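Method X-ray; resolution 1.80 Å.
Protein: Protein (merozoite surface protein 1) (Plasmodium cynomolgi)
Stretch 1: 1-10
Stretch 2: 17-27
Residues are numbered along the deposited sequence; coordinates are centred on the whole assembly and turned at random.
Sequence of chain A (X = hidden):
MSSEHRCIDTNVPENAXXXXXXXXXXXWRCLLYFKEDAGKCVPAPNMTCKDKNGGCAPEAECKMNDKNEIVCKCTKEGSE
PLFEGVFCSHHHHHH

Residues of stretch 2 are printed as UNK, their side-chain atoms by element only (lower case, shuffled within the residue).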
# COMPACT_ATOMS: atom_id res chain seq x y z
N MET A 1 10.59 -2.76 -7.56
CA MET A 1 11.14 -1.97 -6.41
C MET A 1 12.64 -2.21 -6.19
O MET A 1 13.15 -3.29 -6.45
CB MET A 1 10.39 -2.34 -5.13
CG MET A 1 10.62 -1.38 -3.98
SD MET A 1 9.51 -1.75 -2.61
CE MET A 1 9.68 -3.52 -2.44
N SER A 2 13.30 -1.20 -5.64
CA SER A 2 14.72 -1.29 -5.34
C SER A 2 14.98 -2.30 -4.23
O SER A 2 14.24 -2.35 -3.24
CB SER A 2 15.27 0.08 -4.96
OG SER A 2 16.04 0.03 -3.78
N SER A 3 16.06 -3.06 -4.37
CA SER A 3 16.35 -4.18 -3.49
C SER A 3 16.58 -3.77 -2.06
O SER A 3 16.27 -4.53 -1.14
CB SER A 3 17.56 -4.98 -4.02
OG SER A 3 18.40 -5.33 -2.94
N GLU A 4 17.10 -2.58 -1.81
CA GLU A 4 17.36 -2.09 -0.48
C GLU A 4 16.05 -1.99 0.35
O GLU A 4 16.12 -2.04 1.57
CB GLU A 4 17.85 -0.63 -0.52
CG GLU A 4 19.36 -0.52 -0.31
CD GLU A 4 20.05 -0.49 -1.67
OE1 GLU A 4 19.32 -0.60 -2.69
OE2 GLU A 4 21.28 -0.38 -1.71
N HIS A 5 14.96 -1.72 -0.38
CA HIS A 5 13.71 -1.54 0.40
C HIS A 5 12.82 -2.76 0.45
O HIS A 5 11.71 -2.72 1.03
CB HIS A 5 12.96 -0.35 -0.22
CG HIS A 5 13.65 0.97 -0.04
ND1 HIS A 5 13.69 1.67 1.14
CD2 HIS A 5 14.31 1.72 -0.97
CE1 HIS A 5 14.34 2.81 0.95
NE2 HIS A 5 14.72 2.84 -0.31
N ARG A 6 13.29 -3.94 0.01
CA ARG A 6 12.57 -5.17 0.27
C ARG A 6 12.62 -5.54 1.72
O ARG A 6 13.61 -5.42 2.47
CB ARG A 6 13.14 -6.30 -0.60
CG ARG A 6 13.02 -6.01 -2.10
CD ARG A 6 13.62 -7.19 -2.84
NE ARG A 6 13.33 -7.22 -4.26
CZ ARG A 6 14.28 -7.32 -5.19
NH1 ARG A 6 15.56 -7.38 -4.86
NH2 ARG A 6 13.92 -7.35 -6.47
N CYS A 7 11.50 -6.11 2.23
CA CYS A 7 11.49 -6.48 3.64
C CYS A 7 12.35 -7.77 3.84
O CYS A 7 12.26 -8.64 2.99
CB CYS A 7 10.00 -6.77 3.97
SG CYS A 7 9.28 -5.08 4.07
N ILE A 8 13.04 -7.79 4.97
CA ILE A 8 13.86 -8.98 5.29
C ILE A 8 13.61 -9.42 6.69
O ILE A 8 14.04 -10.52 7.09
CB ILE A 8 15.37 -8.63 5.11
CG1 ILE A 8 15.75 -7.39 5.88
CG2 ILE A 8 15.59 -8.53 3.60
CD1 ILE A 8 17.26 -7.07 5.87
N ASP A 9 12.84 -8.66 7.49
CA ASP A 9 12.60 -9.06 8.85
C ASP A 9 11.17 -9.58 9.10
O ASP A 9 10.91 -10.15 10.15
CB ASP A 9 12.82 -7.90 9.82
CG ASP A 9 14.29 -7.50 9.98
OD1 ASP A 9 15.10 -8.45 9.97
OD2 ASP A 9 14.58 -6.31 10.14
N THR A 10 10.27 -9.27 8.19
CA THR A 10 8.83 -9.54 8.45
C THR A 10 8.36 -10.69 7.61
O THR A 10 8.60 -10.80 6.41
CB THR A 10 8.08 -8.25 8.01
OG1 THR A 10 8.56 -7.19 8.82
CG2 THR A 10 6.56 -8.45 8.24
N UNK A 17 1.80 -6.15 0.55
CA UNK A 17 3.10 -5.64 0.08
C UNK A 17 3.88 -5.19 1.31
O UNK A 17 3.32 -4.85 2.35
c UNK A 17 2.93 -4.45 -0.84
N UNK A 18 5.22 -5.08 1.17
CA UNK A 18 5.94 -4.64 2.37
C UNK A 18 7.10 -3.73 1.90
O UNK A 18 7.61 -3.96 0.81
c UNK A 18 6.54 -5.86 3.10
s UNK A 18 7.34 -5.56 4.65
N UNK A 19 7.35 -2.71 2.67
CA UNK A 19 8.40 -1.75 2.40
C UNK A 19 9.31 -1.61 3.61
O UNK A 19 8.87 -1.45 4.74
c UNK A 19 9.93 1.64 -0.39
c UNK A 19 10.54 2.51 0.49
c UNK A 19 9.05 0.70 0.14
c UNK A 19 8.80 0.63 1.50
c UNK A 19 10.32 2.45 1.83
c UNK A 19 9.44 1.51 2.38
o UNK A 19 11.44 3.45 -0.01
c UNK A 19 7.84 -0.38 2.08
N UNK A 20 10.66 -1.64 3.37
CA UNK A 20 11.58 -1.46 4.51
C UNK A 20 12.21 -0.07 4.43
O UNK A 20 12.69 0.34 3.36
n UNK A 20 15.92 -3.12 6.32
n UNK A 20 14.95 -4.60 7.84
c UNK A 20 14.96 -3.23 5.21
n UNK A 20 16.87 -3.46 8.34
c UNK A 20 15.91 -3.75 7.46
c UNK A 20 12.78 -2.48 4.37
c UNK A 20 13.82 -2.18 5.49
N UNK A 21 12.00 0.79 5.42
CA UNK A 21 12.38 2.17 5.35
C UNK A 21 13.89 2.33 5.72
O UNK A 21 14.42 1.39 6.32
c UNK A 21 9.19 2.12 6.60
o UNK A 21 6.05 3.25 5.10
c UNK A 21 11.59 2.94 6.40
c UNK A 21 10.09 2.99 6.02
c UNK A 21 7.84 2.19 6.27
c UNK A 21 8.30 4.05 4.80
c UNK A 21 9.67 3.96 5.11
c UNK A 21 7.41 3.17 5.39
N UNK A 22 14.37 3.54 5.54
CA UNK A 22 15.75 3.88 5.92
C UNK A 22 16.07 3.68 7.39
O UNK A 22 17.27 3.59 7.70
c UNK A 22 16.47 7.15 3.91
c UNK A 22 16.57 4.70 3.32
c UNK A 22 15.94 5.40 5.63
c UNK A 22 16.77 5.74 4.41
N UNK A 23 15.13 3.71 8.32
CA UNK A 23 15.35 3.58 9.74
C UNK A 23 15.37 2.13 10.20
O UNK A 23 15.50 1.82 11.39
c UNK A 23 12.90 3.92 10.29
c UNK A 23 14.34 4.37 10.58
o UNK A 23 12.00 4.50 10.93
o UNK A 23 12.69 3.00 9.49
N UNK A 24 15.23 1.22 9.25
CA UNK A 24 15.26 -0.21 9.52
C UNK A 24 13.89 -0.79 9.84
O UNK A 24 13.82 -2.00 10.09
N UNK A 25 12.87 0.06 9.94
CA UNK A 25 11.54 -0.49 10.28
C UNK A 25 10.89 -1.00 9.01
O UNK A 25 11.23 -0.58 7.90
c UNK A 25 11.14 1.21 12.15
o UNK A 25 10.42 1.60 9.88
c UNK A 25 10.61 0.59 10.88
N UNK A 26 9.91 -1.91 9.13
CA UNK A 26 9.25 -2.43 7.97
C UNK A 26 7.70 -2.23 8.17
O UNK A 26 7.30 -2.48 9.30
c UNK A 26 11.46 -5.48 7.17
o UNK A 26 10.74 -6.46 7.42
o UNK A 26 12.60 -5.54 6.61
c UNK A 26 11.01 -4.06 7.43
c UNK A 26 9.51 -3.95 7.86
N UNK A 27 7.10 -1.95 7.05
CA UNK A 27 5.58 -1.83 7.21
C UNK A 27 5.00 -2.62 6.09
O UNK A 27 5.36 -2.49 4.94
o UNK A 27 1.97 1.42 6.98
c UNK A 27 5.21 -0.35 7.09
c UNK A 27 3.21 1.20 7.00
c UNK A 27 3.65 -0.23 7.23
o UNK A 27 4.05 2.11 6.89
O HOH W 1 9.24 -6.20 0.44
O HOH W 2 12.68 -4.40 10.84
O HOH W 3 17.11 -5.46 10.52
O HOH W 4 6.57 -5.32 9.65

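Position 17 carries a single side-chain carbon, and its CB stays 7.0 Å from the nearest atom of stretch 1, M1 CE; one carbon beyond CA makes it A17. Position 18 has one carbon followed by a sulfur, and that sulfur lies 2.1 Å from C7 SG, a covalent distance. It is therefore C18, joined to C7 in a disulfide with chi3 of -86°.

At position 19 one carbon leads to a ring of six carbons bearing one oxygen, and a ring carbon lies 3.7 Å from M1 SD. The composition is that of tyrosine, so this is Y19. Its CA-to-CB bond points away from stretch 1, yet the ring returns to it: the H5 and Y19 planes lie at 15° with centroids 4.6 Å apart, slid so that they barely overlap. H5 CB sits over the ring face, 4.0 Å from the centroid, and M1 SD approaches the ring obliquely, CD1 being the carbon it meets.

Position 20 shows three carbons, a nitrogen, then a carbon carrying two more nitrogens, one of which lies 2.9 Å from D9 OD2. This guanidinium identifies R20, all of whose first three chi angles are t. The extended chain brings R20 NH1 to D9 OD2 in a salt bridge met at the edge of the guanidinium, while I8 CD1 lies over one face.

Position 21 repeats the pattern of a carbon and a six-carbon ring with one oxygen, but points away and covers almost nothing of stretch 1; it is Y21. Position 22 has four carbons, forked at the second, and a terminal carbon lies 3.8 Å from H5 CE1; hence L22, with CD1 the carbon in contact. Position 23 has two carbons, the second carrying two oxygens, and is out of reach of stretch 1: D23.

Position 24 has no side-chain atoms and is G24. Its phi of 89° and psi of -5° would jam a CB against the preceding carbonyl oxygen, and it closes the type I turn that starts at Y21. Position 25 has one carbon carrying an oxygen and a carbon, the branching of threonine; T25 points away, and its N and OG1 both bond D23 OD1.

Position 26 has three carbons, the third carrying two oxygens, one of them 2.8 Å from I8 N. This carboxylate marks E26. The bond from I8 N ends on OE2, D9 N donates to OE1 at 3.0 Å, and T10 OG1 donates to E26 OE1 at 2.7 Å. Position 27 has the same composition but points away, making no contact with stretch 1; it is E27.

The contact is thus fixed in three ways. The disulfide ties the two stretches covalently, within one chain. Beside it, R20 N donates to H5 O and H5 ND1 donates to R20 O, each at 2.8 Å, so backbone and imidazole of one residue both engage the backbone of the other. Finally, R20 NH1 bridges D9 OD2 and E26 OE2, the latter at 2.8 Å, placing positive charge between carboxylates whose D9 OD2 and E26 OE2 are only 4.1 Å apart. Water 1 adds a link from C7 N to C18 O.

Stretch 2, residues 17-27: ACYRYLDGTEE
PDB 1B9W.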